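PDB 4JZ6: salicylaldehyde dehydrogenase NahF from Pseudomonas putida, which probably catalyses the NAD+-dependent oxidation of salicylaldehyde to salicylate, a step in the breakdown of naphthalene. Local coordinates for residues A[26-31]-A[197-202]; A[57-62]-A[230-235]; A[312-317]-A[404-409]; A[391-396]-A[414-419]. One frame throughout, in Å; residues are numbered along the deposited sequence.

Interaction 1. Residues A[26-31]-A[197-202]; sequences NAWIDS and THALIT
Trp28 reaches helix 195-208 with the far rim of its indole, setting the six-membered ring beside Ala199 and Thr202. The leading atom is CH2: it stands 3.5 Å from the backbone O of Ala199 and 4.0 Å from Ala199 CB, while its neighbour CZ3 is 4.1 Å from that same methyl. On the next turn of the helix Thr202 meets the ring at a slant, its CG2 lying 3.9 Å from Trp28 CH2. Two torsions carry the indole over: CG sits beside the backbone N (chi1 -70°), and the ring is turned nearly square to the chain (chi2 97°). Thr202 has its own reason for offering a methyl. With chi1 at -57°, OG1 turns back along the helix and donates to His198 O at 2.7 Å, which puts CG2 anti to the backbone N. His198 O thus serves two donors, Thr202 OG1 and Thr202 N. The polar corner of the indole is held too, because NE1 gives its hydrogen to Gln206 OE1, further along the same helix, and the indole also meets the ring of Phe23 and touches the side chain of Tyr217. Replacing Trp28 with an alanine would probably open a gap beside Ala199 and Thr202 and leave Gln206 without its indole donor. Strand 27-29 pairs antiparallel with strand 18-24 as a hairpin, so the contact lays this N-terminal hairpin on a helix that flanks edge strand 215-218 of the alpha/beta sheet in the aldehyde dehydrogenase fold.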
loop_
_atom_site.group_PDB
_atom_site.type_symbol
_atom_site.label_atom_id
_atom_site.label_comp_id
_atom_site.label_asym_id
_atom_site.label_seq_id
_atom_site.Cartn_x
_atom_site.Cartn_y
_atom_site.Cartn_z
ATOM N N ASN A 26 -22.234 -18.242 10.617
ATOM C CA ASN A 26 -23.115 -18.170 11.780
ATOM C C ASN A 26 -23.222 -19.503 12.511
ATOM O O ASN A 26 -24.233 -19.792 13.158
ATOM C CB ASN A 26 -24.505 -17.646 11.391
ATOM C CG ASN A 26 -24.576 -16.127 11.383
ATOM O OD1 ASN A 26 -23.574 -15.439 11.604
ATOM N ND2 ASN A 26 -25.766 -15.595 11.121
ATOM N N ALA A 27 -22.172 -20.315 12.404
ATOM C CA ALA A 27 -22.149 -21.617 13.062
ATOM C C ALA A 27 -20.841 -21.847 13.807
ATOM O O ALA A 27 -19.757 -21.691 13.244
ATOM C CB ALA A 27 -22.383 -22.730 12.050
ATOM N N TRP A 28 -20.947 -22.215 15.081
ATOM C CA TRP A 28 -19.775 -22.603 15.852
ATOM C C TRP A 28 -19.519 -24.094 15.668
ATOM O O TRP A 28 -20.400 -24.919 15.914
ATOM C CB TRP A 28 -19.957 -22.247 17.321
ATOM C CG TRP A 28 -19.930 -20.769 17.577
ATOM C CD1 TRP A 28 -21.005 -19.936 17.710
ATOM C CD2 TRP A 28 -18.766 -19.949 17.733
ATOM N NE1 TRP A 28 -20.582 -18.647 17.940
ATOM C CE2 TRP A 28 -19.213 -18.630 17.962
ATOM C CE3 TRP A 28 -17.393 -20.200 17.707
ATOM C CZ2 TRP A 28 -18.332 -17.568 18.154
ATOM C CZ3 TRP A 28 -16.521 -19.143 17.897
ATOM C CH2 TRP A 28 -16.994 -17.845 18.119
ATOM N N ILE A 29 -18.312 -24.432 15.219
ATOM C CA ILE A 29 -18.002 -25.790 14.778
ATOM C C ILE A 29 -16.607 -26.246 15.190
ATOM O O ILE A 29 -15.734 -25.428 15.484
ATOM C CB ILE A 29 -18.070 -25.901 13.244
ATOM C CG1 ILE A 29 -17.187 -24.833 12.605
ATOM C CG2 ILE A 29 -19.493 -25.755 12.749
ATOM C CD1 ILE A 29 -17.124 -24.918 11.107
ATOM N N ASP A 30 -16.401 -27.559 15.195
ATOM C CA ASP A 30 -15.080 -28.133 15.419
ATOM C C ASP A 30 -14.274 -28.021 14.130
ATOM O O ASP A 30 -14.829 -27.711 13.075
ATOM C CB ASP A 30 -15.199 -29.603 15.818
ATOM C CG ASP A 30 -16.023 -29.806 17.072
ATOM O OD1 ASP A 30 -15.864 -29.012 18.024
ATOM O OD2 ASP A 30 -16.831 -30.758 17.101
ATOM N N SER A 31 -12.971 -28.269 14.211
ATOM C CA SER A 31 -12.130 -28.246 13.019
ATOM C C SER A 31 -12.353 -29.517 12.214
ATOM O O SER A 31 -12.889 -30.497 12.730
ATOM C CB SER A 31 -10.658 -28.116 13.392
ATOM O OG SER A 31 -10.199 -29.289 14.042
ATOM N N THR A 197 -10.764 -15.043 24.089
ATOM C CA THR A 197 -11.071 -13.633 23.902
ATOM C C THR A 197 -11.511 -13.337 22.475
ATOM O O THR A 197 -12.465 -12.593 22.247
ATOM C CB THR A 197 -9.858 -12.759 24.217
ATOM O OG1 THR A 197 -9.180 -13.284 25.360
ATOM C CG2 THR A 197 -10.297 -11.334 24.498
ATOM N N HIS A 198 -10.801 -13.920 21.516
ATOM C CA HIS A 198 -11.117 -13.721 20.108
ATOM C C HIS A 198 -12.415 -14.423 19.702
ATOM O O HIS A 198 -13.149 -13.948 18.834
ATOM C CB HIS A 198 -9.945 -14.174 19.242
ATOM C CG HIS A 198 -8.774 -13.251 19.302
ATOM N ND1 HIS A 198 -7.527 -13.592 18.829
ATOM C CD2 HIS A 198 -8.666 -11.982 19.770
ATOM C CE1 HIS A 198 -6.698 -12.579 19.006
ATOM N NE2 HIS A 198 -7.365 -11.589 19.574
ATOM N N ALA A 199 -12.702 -15.555 20.330
ATOM C CA ALA A 199 -13.983 -16.202 20.104
ATOM C C ALA A 199 -15.079 -15.302 20.671
ATOM O O ALA A 199 -16.129 -15.120 20.052
ATOM C CB ALA A 199 -14.013 -17.563 20.750
ATOM N N LEU A 200 -14.815 -14.726 21.844
ATOM C CA LEU A 200 -15.779 -13.853 22.501
ATOM C C LEU A 200 -16.124 -12.627 21.660
ATOM O O LEU A 200 -17.300 -12.298 21.483
ATOM C CB LEU A 200 -15.282 -13.416 23.880
ATOM C CG LEU A 200 -16.310 -12.585 24.659
ATOM C CD1 LEU A 200 -17.624 -13.342 24.773
ATOM C CD2 LEU A 200 -15.790 -12.194 26.031
ATOM N N ILE A 201 -15.104 -11.947 21.145
ATOM C CA ILE A 201 -15.347 -10.765 20.332
ATOM C C ILE A 201 -16.162 -11.165 19.110
ATOM O O ILE A 201 -17.074 -10.451 18.700
ATOM C CB ILE A 201 -14.031 -10.013 19.947
ATOM C CG1 ILE A 201 -14.347 -8.679 19.272
ATOM C CG2 ILE A 201 -13.151 -10.846 19.041
ATOM C CD1 ILE A 201 -13.141 -7.808 19.051
ATOM N N THR A 202 -15.857 -12.337 18.562
ATOM C CA THR A 202 -16.624 -12.876 17.453
ATOM C C THR A 202 -18.080 -13.050 17.867
ATOM O O THR A 202 -18.991 -12.628 17.153
ATOM C CB THR A 202 -16.075 -14.238 16.990
ATOM O OG1 THR A 202 -14.694 -14.103 16.637
ATOM C CG2 THR A 202 -16.864 -14.757 15.787
#

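Interaction 2. Residues A[57-62]-A[230-235]; sequences TDAIKA and DALISA
Ala59 and Leu232 make the close half of this helix-to-helix contact, with their CA atoms 6.7 Å apart. The small methyl of Ala59 nests against the branch of Leu232: CB is 3.9 Å from Leu232 CG and 4.0 Å from each of its two methyls, CD1 and CD2. Leu232 CD2 also comes up against the backbone, 3.4 Å from Ala59 O. With chi1 at -70°, the leucine CG sits beside its own backbone N, and the fork is aimed at helix 56-73. Leu218 touches both residues. It belongs to strand 215-218, and helix 225-233 is the crossover from that strand to strand 240-244, which runs parallel to it: a beta-alpha-beta unit of the Rossmann-like sheet, with helix 56-73 packed alongside. Toward solvent the packing thins. Ile60 and Ala231 are both partly exposed, and they meet through single methyls, Ile60 CD1 standing 4.2 Å from Ala231 CB. The same Ile60 CD1 is 4.0 Å from Ala231 O, so the isoleucine tip skims the backbone of helix 225-233 as well as the alanine methyl.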
loop_
_atom_site.group_PDB
_atom_site.type_symbol
_atom_site.label_atom_id
_atom_site.label_comp_id
_atom_site.label_asym_id
_atom_site.label_seq_id
_atom_site.Cartn_x
_atom_site.Cartn_y
_atom_site.Cartn_z
ATOM N N THR A 57 -8.104 -26.916 5.372
ATOM C CA THR A 57 -9.443 -27.162 4.859
ATOM C C THR A 57 -10.455 -26.206 5.478
ATOM O O THR A 57 -11.284 -25.635 4.770
ATOM C CB THR A 57 -9.899 -28.614 5.111
ATOM O OG1 THR A 57 -8.963 -29.527 4.523
ATOM C CG2 THR A 57 -11.272 -28.845 4.503
ATOM N N ASP A 58 -10.380 -26.029 6.797
ATOM C CA ASP A 58 -11.271 -25.103 7.500
ATOM C C ASP A 58 -11.075 -23.680 6.995
ATOM O O ASP A 58 -12.034 -22.924 6.839
ATOM C CB ASP A 58 -11.048 -25.148 9.017
ATOM C CG ASP A 58 -11.466 -26.477 9.638
ATOM O OD1 ASP A 58 -12.679 -26.791 9.639
ATOM O OD2 ASP A 58 -10.582 -27.204 10.143
ATOM N N ALA A 59 -9.824 -23.325 6.728
ATOM C CA ALA A 59 -9.501 -21.980 6.279
ATOM C C ALA A 59 -10.105 -21.686 4.907
ATOM O O ALA A 59 -10.596 -20.586 4.657
ATOM C CB ALA A 59 -7.996 -21.779 6.258
ATOM N N ILE A 60 -10.068 -22.669 4.017
ATOM C CA ILE A 60 -10.628 -22.480 2.689
ATOM C C ILE A 60 -12.151 -22.374 2.773
ATOM O O ILE A 60 -12.769 -21.577 2.056
ATOM C CB ILE A 60 -10.213 -23.612 1.727
ATOM C CG1 ILE A 60 -8.686 -23.708 1.653
ATOM C CG2 ILE A 60 -10.787 -23.379 0.351
ATOM C CD1 ILE A 60 -8.012 -22.387 1.367
ATOM N N LYS A 61 -12.745 -23.168 3.662
ATOM C CA LYS A 61 -14.183 -23.115 3.910
ATOM C C LYS A 61 -14.570 -21.728 4.402
ATOM O O LYS A 61 -15.629 -21.203 4.049
ATOM C CB LYS A 61 -14.594 -24.161 4.947
ATOM C CG LYS A 61 -15.575 -25.197 4.429
ATOM C CD LYS A 61 -14.869 -26.263 3.603
ATOM C CE LYS A 61 -15.860 -27.231 2.955
ATOM N NZ LYS A 61 -16.465 -26.687 1.700
ATOM N N ALA A 62 -13.695 -21.140 5.214
ATOM C CA ALA A 62 -13.912 -19.805 5.756
ATOM C C ALA A 62 -13.878 -18.750 4.653
ATOM O O ALA A 62 -14.695 -17.825 4.633
ATOM C CB ALA A 62 -12.872 -19.494 6.825
ATOM N N ASP A 230 -0.610 -19.044 4.563
ATOM C CA ASP A 230 -0.225 -19.247 3.165
ATOM C C ASP A 230 -1.416 -19.629 2.300
ATOM O O ASP A 230 -1.567 -19.127 1.187
ATOM C CB ASP A 230 0.849 -20.329 3.037
ATOM C CG ASP A 230 2.148 -19.954 3.725
ATOM O OD1 ASP A 230 2.397 -18.748 3.941
ATOM O OD2 ASP A 230 2.929 -20.875 4.046
ATOM N N ALA A 231 -2.260 -20.517 2.818
ATOM C CA ALA A 231 -3.434 -20.983 2.082
ATOM C C ALA A 231 -4.428 -19.854 1.832
ATOM O O ALA A 231 -5.023 -19.753 0.754
ATOM C CB ALA A 231 -4.104 -22.111 2.827
ATOM N N LEU A 232 -4.606 -19.007 2.841
ATOM C CA LEU A 232 -5.526 -17.885 2.734
ATOM C C LEU A 232 -4.997 -16.795 1.795
ATOM O O LEU A 232 -5.750 -16.214 1.011
ATOM C CB LEU A 232 -5.838 -17.336 4.126
ATOM C CG LEU A 232 -6.696 -18.311 4.941
ATOM C CD1 LEU A 232 -6.581 -18.049 6.431
ATOM C CD2 LEU A 232 -8.153 -18.235 4.496
ATOM N N ILE A 233 -3.701 -16.527 1.869
ATOM C CA ILE A 233 -3.085 -15.527 1.005
ATOM C C ILE A 233 -3.108 -15.998 -0.443
ATOM O O ILE A 233 -3.341 -15.203 -1.357
ATOM C CB ILE A 233 -1.633 -15.231 1.443
ATOM C CG1 ILE A 233 -1.619 -14.585 2.829
ATOM C CG2 ILE A 233 -0.937 -14.321 0.442
ATOM C CD1 ILE A 233 -0.261 -14.614 3.483
ATOM N N SER A 234 -2.885 -17.296 -0.645
ATOM C CA SER A 234 -2.884 -17.886 -1.982
ATOM C C SER A 234 -4.297 -18.126 -2.491
ATOM O O SER A 234 -4.489 -18.505 -3.644
ATOM C CB SER A 234 -2.111 -19.206 -1.990
ATOM O OG SER A 234 -0.791 -19.035 -1.508
ATOM N N ALA A 235 -5.282 -17.913 -1.622
ATOM C CA ALA A 235 -6.684 -18.150 -1.961
ATOM C C ALA A 235 -7.261 -17.039 -2.836
ATOM O O ALA A 235 -7.164 -15.860 -2.495
ATOM C CB ALA A 235 -7.514 -18.312 -0.701
#

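Interaction 3. Residues A[312-317]-A[404-409]; sequences KIADEF and VIRCKG
Ala314, in the first turns of helix 311-327, passes over Arg406 near the end of strand 401-407, their CA atoms 6.7 Å apart and each CB directed at the other segment. The arginine chain runs extended from CG to NE beneath the helix, and Ala314 CB rests over one face of the guanidinium group, 3.3 Å above its plane and displaced toward the rim. Strand 401-407 runs parallel to strand 306-310, which leads straight into this helix. The contact therefore covers one side of the large mixed sheet of the aldehyde dehydrogenase fold, while Cys407 points away, toward helix 410-418. Past the alanine, the arginine grips its acid end-on. Arg406 NH1 and NH2 both bond to Asp315 OD1, at 2.9 Å and 3.1 Å, from the same face of the carboxylate. The NH1 bond is the straighter (152° against 137°). OD1 lies close to the guanidinium plane, but the carboxylate plane is turned 60° from it, so this is no flat, two-oxygen pairing. NH1 has another strong acid partner in Asp384 OD2, and Glu311 forms a long, weak ion pair with NH2. These acids would probably offset the charge of Arg406 at a site where its stem is packed against Ala314 and Val318.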
loop_
_atom_site.group_PDB
_atom_site.type_symbol
_atom_site.label_atom_id
_atom_site.label_comp_id
_atom_site.label_asym_id
_atom_site.label_seq_id
_atom_site.Cartn_x
_atom_site.Cartn_y
_atom_site.Cartn_z
ATOM N N LYS A 312 22.305 16.687 30.511
ATOM C CA LYS A 312 22.184 17.724 31.538
ATOM C C LYS A 312 21.121 17.365 32.571
ATOM O O LYS A 312 21.114 17.880 33.687
ATOM C CB LYS A 312 21.830 19.079 30.915
ATOM C CG LYS A 312 22.830 19.614 29.904
ATOM C CD LYS A 312 22.493 21.051 29.527
ATOM C CE LYS A 312 23.014 21.405 28.141
ATOM N NZ LYS A 312 22.394 20.558 27.074
ATOM N N ILE A 313 20.231 16.464 32.186
ATOM C CA ILE A 313 19.023 16.222 32.943
ATOM C C ILE A 313 18.907 14.739 33.324
ATOM O O ILE A 313 18.196 14.384 34.266
ATOM C CB ILE A 313 17.797 16.745 32.130
ATOM C CG1 ILE A 313 16.876 17.564 33.030
ATOM C CG2 ILE A 313 17.084 15.630 31.361
ATOM C CD1 ILE A 313 17.628 18.611 33.822
ATOM N N ALA A 314 19.659 13.898 32.614
ATOM C CA ALA A 314 19.583 12.438 32.717
ATOM C C ALA A 314 19.626 11.863 34.135
ATOM O O ALA A 314 18.728 11.118 34.530
ATOM C CB ALA A 314 20.672 11.804 31.875
ATOM N N ASP A 315 20.678 12.189 34.881
ATOM C CA ASP A 315 20.851 11.665 36.234
ATOM C C ASP A 315 19.637 11.925 37.119
ATOM O O ASP A 315 19.198 11.042 37.860
ATOM C CB ASP A 315 22.104 12.249 36.893
ATOM C CG ASP A 315 23.382 11.593 36.408
ATOM O OD1 ASP A 315 23.329 10.417 35.992
ATOM O OD2 ASP A 315 24.442 12.251 36.455
ATOM N N GLU A 316 19.093 13.135 37.039
ATOM C CA GLU A 316 17.941 13.497 37.851
ATOM C C GLU A 316 16.709 12.740 37.382
ATOM O O GLU A 316 15.976 12.172 38.191
ATOM C CB GLU A 316 17.689 14.999 37.785
ATOM C CG GLU A 316 16.485 15.468 38.580
ATOM C CD GLU A 316 16.175 16.938 38.343
ATOM O OE1 GLU A 316 16.996 17.631 37.693
ATOM O OE2 GLU A 316 15.107 17.402 38.797
ATOM N N PHE A 317 16.493 12.729 36.069
ATOM C CA PHE A 317 15.348 12.040 35.480
ATOM C C PHE A 317 15.369 10.546 35.774
ATOM O O PHE A 317 14.341 9.962 36.130
ATOM C CB PHE A 317 15.301 12.256 33.967
ATOM C CG PHE A 317 14.297 11.389 33.267
ATOM C CD1 PHE A 317 12.971 11.779 33.180
ATOM C CD2 PHE A 317 14.677 10.180 32.699
ATOM C CE1 PHE A 317 12.043 10.980 32.541
ATOM C CE2 PHE A 317 13.756 9.376 32.062
ATOM C CZ PHE A 317 12.437 9.775 31.980
ATOM N N VAL A 404 17.555 3.465 28.698
ATOM C CA VAL A 404 17.864 4.886 28.678
ATOM C C VAL A 404 19.077 5.154 27.794
ATOM O O VAL A 404 20.160 4.613 28.030
ATOM C CB VAL A 404 18.163 5.425 30.090
ATOM C CG1 VAL A 404 18.202 6.935 30.078
ATOM C CG2 VAL A 404 17.121 4.936 31.073
ATOM N N ILE A 405 18.889 5.980 26.768
ATOM C CA ILE A 405 20.010 6.445 25.964
ATOM C C ILE A 405 20.217 7.928 26.222
ATOM O O ILE A 405 19.314 8.737 26.014
ATOM C CB ILE A 405 19.773 6.229 24.466
ATOM C CG1 ILE A 405 19.345 4.784 24.200
ATOM C CG2 ILE A 405 21.032 6.571 23.694
ATOM C CD1 ILE A 405 18.745 4.569 22.830
ATOM N N ARG A 406 21.402 8.279 26.702
ATOM C CA ARG A 406 21.712 9.666 26.999
ATOM C C ARG A 406 22.247 10.348 25.749
ATOM O O ARG A 406 22.891 9.713 24.912
ATOM C CB ARG A 406 22.724 9.752 28.138
ATOM C CG ARG A 406 22.166 9.313 29.478
ATOM C CD ARG A 406 23.258 8.886 30.433
ATOM N NE ARG A 406 22.710 8.469 31.719
ATOM C CZ ARG A 406 22.836 9.156 32.850
ATOM N NH1 ARG A 406 22.296 8.690 33.968
ATOM N NH2 ARG A 406 23.511 10.300 32.870
ATOM N N CYS A 407 21.970 11.642 25.622
ATOM C CA CYS A 407 22.406 12.400 24.456
ATOM C C CYS A 407 22.714 13.836 24.823
ATOM O O CYS A 407 22.331 14.312 25.891
ATOM C CB CYS A 407 21.336 12.375 23.365
ATOM S SG CYS A 407 19.832 13.315 23.754
ATOM N N LYS A 408 23.410 14.521 23.925
ATOM C CA LYS A 408 23.727 15.928 24.111
ATOM C C LYS A 408 23.138 16.760 22.984
ATOM O O LYS A 408 23.646 16.757 21.864
ATOM C CB LYS A 408 25.243 16.136 24.186
ATOM C CG LYS A 408 25.839 15.793 25.542
ATOM C CD LYS A 408 27.206 15.128 25.411
ATOM C CE LYS A 408 27.747 14.702 26.776
ATOM N NZ LYS A 408 29.077 14.029 26.679
ATOM N N GLY A 409 22.057 17.466 23.278
ATOM C CA GLY A 409 21.534 18.439 22.344
ATOM C C GLY A 409 20.366 17.961 21.509
ATOM O O GLY A 409 20.116 16.760 21.363
#

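Interaction 4. Residues A[391-396]-A[414-419]; sequences RIYDEE and IRIAND
Tyr393 swings its ring out toward helix 410-418 with CG anti to the backbone N (chi1 -179°), while Asp419, whose chi1 of 100° is off the staggered positions, brings its carboxylate in from the far side. The two groups meet almost square, ring and carboxylate planes 86° apart. OD1 of Asp419 lies in the plane of the ring at its edge, 3.3 Å from Tyr393 CE1, and accepts a hydrogen bond from the phenol OH, also at 3.3 Å. That bond is long, and the hydroxyl approaches from above the carboxylate plane. On the helix side Ile416 offers a methyl, CG2 lying 3.6 Å from Tyr393 OH. A phenylalanine in place of Tyr393 would probably leave Asp419 OD1 without this donor and the Ile416 methyl without the oxygen it packs on. Arg306 ties the two segments together: it forms a salt bridge with Asp419 OD2 and hydrogen bonds with the backbone oxygens of Tyr393 and Ile416. Asp394 is held by its own hydrogen bonds to Ser420 OG and Val421 N. Paired with Asp419 OD2, the guanidinium of Arg306 would probably offset the charge of that acid.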
loop_
_atom_site.group_PDB
_atom_site.type_symbol
_atom_site.label_atom_id
_atom_site.label_comp_id
_atom_site.label_asym_id
_atom_site.label_seq_id
_atom_site.Cartn_x
_atom_site.Cartn_y
_atom_site.Cartn_z
ATOM N N ARG A 391 22.583 -4.823 21.349
ATOM C CA ARG A 391 21.404 -5.282 20.622
ATOM C C ARG A 391 20.140 -4.586 21.124
ATOM O O ARG A 391 19.295 -4.180 20.329
ATOM C CB ARG A 391 21.246 -6.798 20.749
ATOM C CG ARG A 391 22.383 -7.613 20.156
ATOM C CD ARG A 391 22.148 -9.097 20.386
ATOM N NE ARG A 391 20.814 -9.497 19.943
ATOM C CZ ARG A 391 20.173 -10.579 20.373
ATOM N NH1 ARG A 391 20.741 -11.380 21.269
ATOM N NH2 ARG A 391 18.960 -10.859 19.913
ATOM N N ILE A 392 20.028 -4.426 22.442
ATOM C CA ILE A 392 18.830 -3.849 23.051
ATOM C C ILE A 392 18.634 -2.367 22.704
ATOM O O ILE A 392 17.554 -1.810 22.912
ATOM C CB ILE A 392 18.807 -4.062 24.588
ATOM C CG1 ILE A 392 17.368 -4.034 25.116
ATOM C CG2 ILE A 392 19.674 -3.035 25.291
ATOM C CD1 ILE A 392 17.232 -4.485 26.552
ATOM N N TYR A 393 19.674 -1.741 22.160
ATOM C CA TYR A 393 19.592 -0.366 21.666
ATOM C C TYR A 393 18.439 -0.161 20.674
ATOM O O TYR A 393 17.740 0.848 20.727
ATOM C CB TYR A 393 20.924 0.023 21.026
ATOM C CG TYR A 393 21.036 1.433 20.485
ATOM C CD1 TYR A 393 20.890 1.690 19.125
ATOM C CD2 TYR A 393 21.338 2.498 21.324
ATOM C CE1 TYR A 393 21.020 2.972 18.620
ATOM C CE2 TYR A 393 21.472 3.784 20.830
ATOM C CZ TYR A 393 21.311 4.018 19.479
ATOM O OH TYR A 393 21.443 5.303 18.986
ATOM N N ASP A 394 18.222 -1.117 19.778
ATOM C CA ASP A 394 17.157 -0.949 18.798
ATOM C C ASP A 394 16.290 -2.192 18.606
ATOM O O ASP A 394 15.245 -2.127 17.962
ATOM C CB ASP A 394 17.724 -0.478 17.455
ATOM C CG ASP A 394 16.656 0.095 16.542
ATOM O OD1 ASP A 394 15.704 0.719 17.066
ATOM O OD2 ASP A 394 16.761 -0.077 15.304
ATOM N N GLU A 395 16.711 -3.324 19.155
ATOM C CA GLU A 395 15.891 -4.529 19.080
ATOM C C GLU A 395 14.681 -4.425 20.008
ATOM O O GLU A 395 14.817 -4.088 21.184
ATOM C CB GLU A 395 16.717 -5.765 19.428
ATOM C CG GLU A 395 16.856 -6.754 18.289
ATOM C CD GLU A 395 18.102 -7.609 18.412
ATOM O OE1 GLU A 395 17.980 -8.773 18.851
ATOM O OE2 GLU A 395 19.201 -7.115 18.068
ATOM N N GLU A 396 13.500 -4.711 19.474
ATOM C CA GLU A 396 12.279 -4.668 20.271
ATOM C C GLU A 396 12.300 -5.746 21.347
ATOM O O GLU A 396 12.658 -6.890 21.080
ATOM C CB GLU A 396 11.045 -4.839 19.378
ATOM C CG GLU A 396 9.731 -4.593 20.091
ATOM C CD GLU A 396 8.534 -4.671 19.164
ATOM O OE1 GLU A 396 7.554 -3.931 19.396
ATOM O OE2 GLU A 396 8.570 -5.474 18.204
ATOM N N ILE A 414 17.354 13.978 17.803
ATOM C CA ILE A 414 16.678 13.640 16.556
ATOM C C ILE A 414 17.392 12.485 15.861
ATOM O O ILE A 414 16.750 11.557 15.358
ATOM C CB ILE A 414 16.592 14.862 15.615
ATOM C CG1 ILE A 414 15.730 15.951 16.261
ATOM C CG2 ILE A 414 16.025 14.467 14.263
ATOM C CD1 ILE A 414 15.634 17.225 15.466
ATOM N N ARG A 415 18.723 12.540 15.861
ATOM C CA ARG A 415 19.551 11.506 15.248
ATOM C C ARG A 415 19.252 10.138 15.856
ATOM O O ARG A 415 18.947 9.182 15.138
ATOM C CB ARG A 415 21.031 11.850 15.422
ATOM C CG ARG A 415 21.974 11.102 14.495
ATOM C CD ARG A 415 23.327 11.802 14.404
ATOM N NE ARG A 415 24.066 11.791 15.671
ATOM C CZ ARG A 415 24.485 12.882 16.316
ATOM N NH1 ARG A 415 24.242 14.093 15.823
ATOM N NH2 ARG A 415 25.156 12.765 17.458
ATOM N N ILE A 416 19.328 10.063 17.183
ATOM C CA ILE A 416 19.094 8.819 17.910
ATOM C C ILE A 416 17.678 8.287 17.700
ATOM O O ILE A 416 17.477 7.088 17.523
ATOM C CB ILE A 416 19.376 8.993 19.412
ATOM C CG1 ILE A 416 20.846 9.351 19.625
ATOM C CG2 ILE A 416 19.014 7.730 20.187
ATOM C CD1 ILE A 416 21.182 9.707 21.042
ATOM N N ALA A 417 16.695 9.176 17.701
ATOM C CA ALA A 417 15.328 8.750 17.442
ATOM C C ALA A 417 15.220 8.220 16.018
ATOM O O ALA A 417 14.631 7.169 15.777
ATOM C CB ALA A 417 14.353 9.891 17.671
ATOM N N ASN A 418 15.810 8.947 15.078
ATOM C CA ASN A 418 15.713 8.586 13.670
ATOM C C ASN A 418 16.589 7.406 13.248
ATOM O O ASN A 418 16.439 6.885 12.139
ATOM C CB ASN A 418 15.996 9.802 12.786
ATOM C CG ASN A 418 14.760 10.643 12.541
ATOM O OD1 ASN A 418 13.638 10.192 12.762
ATOM N ND2 ASN A 418 14.958 11.867 12.070
ATOM N N ASP A 419 17.498 6.978 14.118
ATOM C CA ASP A 419 18.376 5.867 13.754
ATOM C C ASP A 419 17.768 4.491 14.070
ATOM O O ASP A 419 18.357 3.454 13.768
ATOM C CB ASP A 419 19.783 6.048 14.341
ATOM C CG ASP A 419 20.017 5.239 15.612
ATOM O OD1 ASP A 419 21.162 4.759 15.792
ATOM O OD2 ASP A 419 19.085 5.093 16.437
#

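Overall arrangement
The four contacts fall into two neighbouring pairs. Interactions 1 and 2, centres about 17 Å apart, share strand 215-218 and touch where Ser31 CB meets Asp58 OD2 at 3.4 Å. Interactions 3 and 4, centres about 15 Å apart, are joined through strand 401-407: Ile405 CD1 packs on Tyr393 CE2 at 3.5 Å, and Ile416 CD1 reaches Cys407. Some 50 Å separates the centres of interactions 1 and 3, across the middle of the chain. None of the four forms a salicylaldehyde pocket, such as the one containing Cys301. Interaction 2 has a weak link to the other pocket, where Lys262 bonds to Ile233 O. Strand 264-267, bearing the predicted active-site Glu267, shares a sheet with strand 215-218.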